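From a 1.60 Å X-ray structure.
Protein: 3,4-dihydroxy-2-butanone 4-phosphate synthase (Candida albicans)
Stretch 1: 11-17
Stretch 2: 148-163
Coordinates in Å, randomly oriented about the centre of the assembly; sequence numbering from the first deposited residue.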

# COMPACT_ATOMS: atom_id res chain seq x y z
N ALA B 11 25.32 -7.71 9.47
CA ALA B 11 24.07 -7.23 8.89
C ALA B 11 24.21 -5.81 8.38
O ALA B 11 23.64 -5.46 7.35
N LEU B 12 24.97 -4.98 9.09
CA LEU B 12 25.16 -3.60 8.66
C LEU B 12 25.91 -3.53 7.34
O LEU B 12 25.61 -2.68 6.49
N GLU B 13 26.89 -4.41 7.15
CA GLU B 13 27.64 -4.41 5.91
C GLU B 13 26.73 -4.79 4.75
O GLU B 13 26.83 -4.22 3.67
N ALA B 14 25.83 -5.74 4.97
CA ALA B 14 24.90 -6.15 3.93
C ALA B 14 23.98 -4.98 3.61
O ALA B 14 23.69 -4.69 2.44
N TYR B 15 23.53 -4.30 4.66
CA TYR B 15 22.64 -3.15 4.52
C TYR B 15 23.36 -2.03 3.78
O TYR B 15 22.78 -1.36 2.92
N LYS B 16 24.64 -1.83 4.09
CA LYS B 16 25.42 -0.80 3.43
C LYS B 16 25.57 -1.11 1.93
O LYS B 16 25.63 -0.20 1.10
N ASN B 17 25.60 -2.40 1.60
CA ASN B 17 25.75 -2.84 0.22
C ASN B 17 24.42 -2.93 -0.53
O ASN B 17 24.33 -3.54 -1.59
N ALA B 148 13.96 1.73 13.84
CA ALA B 148 14.95 0.74 13.46
C ALA B 148 15.52 1.02 12.08
O ALA B 148 16.74 0.94 11.88
N ALA B 149 14.66 1.36 11.13
CA ALA B 149 15.10 1.65 9.76
C ALA B 149 16.08 2.83 9.74
O ALA B 149 17.15 2.74 9.13
N VAL B 150 15.72 3.93 10.39
CA VAL B 150 16.61 5.09 10.41
C VAL B 150 17.89 4.77 11.19
O VAL B 150 18.96 5.28 10.87
N GLN B 151 17.78 3.92 12.21
CA GLN B 151 18.94 3.54 13.01
C GLN B 151 19.92 2.72 12.16
O GLN B 151 21.13 2.93 12.22
N LEU B 152 19.38 1.79 11.37
CA LEU B 152 20.22 0.96 10.51
C LEU B 152 20.96 1.83 9.50
O LEU B 152 22.17 1.69 9.32
N SER B 153 20.24 2.74 8.85
CA SER B 153 20.86 3.62 7.88
C SER B 153 21.97 4.45 8.52
O SER B 153 23.06 4.59 7.96
N THR B 154 21.71 4.99 9.70
CA THR B 154 22.70 5.79 10.41
C THR B 154 23.95 4.97 10.73
O THR B 154 25.07 5.40 10.47
N LEU B 155 23.75 3.77 11.28
CA LEU B 155 24.87 2.91 11.62
C LEU B 155 25.67 2.53 10.39
O LEU B 155 26.89 2.33 10.47
N ALA B 156 24.99 2.44 9.25
CA ALA B 156 25.63 2.07 7.99
C ALA B 156 26.34 3.25 7.32
O ALA B 156 26.95 3.10 6.27
N GLY B 157 26.25 4.42 7.95
CA GLY B 157 26.89 5.62 7.41
C GLY B 157 26.13 6.25 6.26
O GLY B 157 26.67 7.09 5.54
N LEU B 158 24.87 5.86 6.10
CA LEU B 158 24.02 6.35 5.02
C LEU B 158 23.07 7.46 5.49
O LEU B 158 23.04 7.82 6.67
N GLN B 159 22.30 8.03 4.56
CA GLN B 159 21.34 9.08 4.92
C GLN B 159 20.34 8.46 5.90
O GLN B 159 20.00 7.28 5.78
N PRO B 160 19.86 9.24 6.88
CA PRO B 160 18.90 8.77 7.88
C PRO B 160 17.52 8.50 7.28
O PRO B 160 16.53 9.13 7.65
N ALA B 161 17.48 7.54 6.36
CA ALA B 161 16.23 7.20 5.69
C ALA B 161 16.23 5.73 5.30
O ALA B 161 17.23 5.20 4.84
N GLY B 162 15.08 5.08 5.49
CA GLY B 162 14.96 3.68 5.13
C GLY B 162 13.63 3.44 4.44
O GLY B 162 12.85 4.37 4.24
N VAL B 163 13.37 2.19 4.07
CA VAL B 163 12.10 1.85 3.42
C VAL B 163 11.71 0.49 4.00
O VAL B 163 12.56 -0.39 4.16

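Two helices, 11-16 and 148-155, meet almost at right angles (87°), with their axes 9.6 Å apart at closest approach. The contact is compact, burying 453 Å² summed over both stretches. Leu12 and Tyr15 point toward the second stretch from the first; Leu152, Ala156 and Leu158 point toward the first. Leu12 and Tyr15 lie three residues apart, close to one helical turn, so both fall on the same side of their helix.

The apolar packing begins with Leu12, whose m,t rotamer carries CD2 to 3.8 Å from CD2 of Leu152 and 3.7 Å from CB of Leu155. Leu152 and Leu155 are also m,t, a favoured leucine conformation on helices. Tyr15 makes the largest contribution. Its t rotamer, with chi2 at -86°, lays the ring across Leu152, whose CB sits over one face, 3.8 Å from the ring centroid and 19° off the normal. This CH-pi contact uses the polarizable face of the aromatic ring against an aliphatic carbon, and CZ of Tyr15 comes within 3.6 Å of the same CB. Nearer the base of the ring, CD1 of Tyr15 lies 3.9 Å from CB of Ala156 and 4.2 Å from CD1 of Leu158, itself an m,t leucine. Ala156 suits the place where the backbones come closest: its CA is 5.4 Å from CA of Lys16, and a single methyl fills the narrow gap, with the two CB atoms 4.3 Å apart.

The polar heart of the contact is at the far end of the tyrosine. Tyr15 OH donates a hydrogen bond to Ser153 OG (2.9 Å), which lies at the edge of the ring near its plane. Ser153, in the m rotamer, passes the chain on by donating from OG to Ala161 O at 2.7 Å. A small hydroxyl that can accept and donate at once thus links the first helix to the loop before strand 162-163, and the buried polar groups find partners. Gly162 borders this site, its CA 4.2 Å from Tyr15 OH; a CB here would come within 2.9 Å of Ala149 CB, so the absence of a side chain matters.

At the exposed margin, the CA-to-CB bond of Lys16 points sideways, and its t,t,m,t chain runs out to reach Ala156. Its aliphatic part helps cover the end of the second helix, with CE 3.3 Å from Ala156 O, while the charged end stays in polar surroundings. Lys16 NZ forms a salt bridge with Glu13 OE1 (3.2 Å) within its own helix, and it also donates to a water at 3.1 Å from NZ. That water in turn donates to Leu155 O, 2.7 Å from the water oxygen, bridging lysine and helix end. Just beyond, Gly157 takes a positive phi of 78°, which favours glycine, and closes the helix in a Schellman motif.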

# COMPACT_ATOMS: atom_id res chain seq x y z
CB ALA B 11 22.95 -7.31 9.93
CB LEU B 12 25.92 -2.80 9.72
CG LEU B 12 25.15 -2.50 11.01
CD1 LEU B 12 26.07 -1.78 11.98
CD2 LEU B 12 23.92 -1.64 10.70
CB GLU B 13 28.83 -5.38 5.99
CG GLU B 13 29.95 -4.84 6.86
CD GLU B 13 30.53 -3.55 6.31
OE1 GLU B 13 31.00 -2.72 7.11
OE2 GLU B 13 30.54 -3.38 5.07
CB ALA B 14 24.07 -7.35 4.41
CB TYR B 15 22.19 -2.71 5.92
CG TYR B 15 21.07 -1.70 5.97
CD1 TYR B 15 21.33 -0.34 5.89
CD2 TYR B 15 19.75 -2.11 6.15
CE1 TYR B 15 20.31 0.60 5.99
CE2 TYR B 15 18.72 -1.18 6.25
CZ TYR B 15 19.00 0.17 6.17
OH TYR B 15 17.99 1.09 6.29
CB LYS B 16 26.81 -0.70 4.07
CG LYS B 16 27.67 0.44 3.57
CD LYS B 16 29.04 0.40 4.23
CE LYS B 16 28.93 0.53 5.74
NZ LYS B 16 30.23 0.28 6.43
CB ASN B 17 26.47 -4.20 0.18
CG ASN B 17 27.41 -4.34 -1.01
OD1 ASN B 17 28.12 -5.34 -1.14
ND2 ASN B 17 27.43 -3.34 -1.88
CB ALA B 148 14.34 -0.65 13.50
CB ALA B 149 13.90 1.95 8.86
CB VAL B 150 15.89 6.32 11.02
CG1 VAL B 150 16.82 7.52 11.06
CG2 VAL B 150 14.65 6.64 10.19
CB GLN B 151 18.50 2.70 14.21
CG GLN B 151 19.59 2.48 15.26
CD GLN B 151 19.59 3.56 16.32
OE1 GLN B 151 20.46 4.44 16.35
NE2 GLN B 151 18.61 3.51 17.20
CB LEU B 152 19.37 -0.08 9.78
CG LEU B 152 18.95 -1.27 10.65
CD1 LEU B 152 17.84 -2.06 9.97
CD2 LEU B 152 20.16 -2.17 10.91
CB SER B 153 19.81 4.53 7.24
OG SER B 153 18.96 3.78 6.39
CB THR B 154 22.12 6.36 11.72
OG1 THR B 154 21.00 7.20 11.42
CG2 THR B 154 23.17 7.17 12.47
CB LEU B 155 24.36 1.64 12.30
CG LEU B 155 23.68 1.85 13.66
CD1 LEU B 155 22.92 0.60 14.05
CD2 LEU B 155 24.74 2.22 14.71
CB ALA B 156 24.59 1.48 7.04
CB LEU B 158 23.22 5.18 4.45
CG LEU B 158 24.02 4.00 3.89
CD1 LEU B 158 23.12 2.79 3.65
CD2 LEU B 158 24.71 4.42 2.60
CB GLN B 159 20.61 9.59 3.68
CG GLN B 159 21.50 10.30 2.66
CD GLN B 159 22.16 11.54 3.24
OE1 GLN B 159 21.51 12.33 3.93
NE2 GLN B 159 23.44 11.73 2.94
CB PRO B 160 18.87 9.91 8.89
CG PRO B 160 19.08 11.12 8.02
CD PRO B 160 20.20 10.66 7.11
CB ALA B 161 16.08 8.06 4.44
CB VAL B 163 12.24 1.80 1.87
CG1 VAL B 163 13.35 0.84 1.46
CG2 VAL B 163 10.92 1.39 1.24
O HOH W 1 29.05 1.53 9.01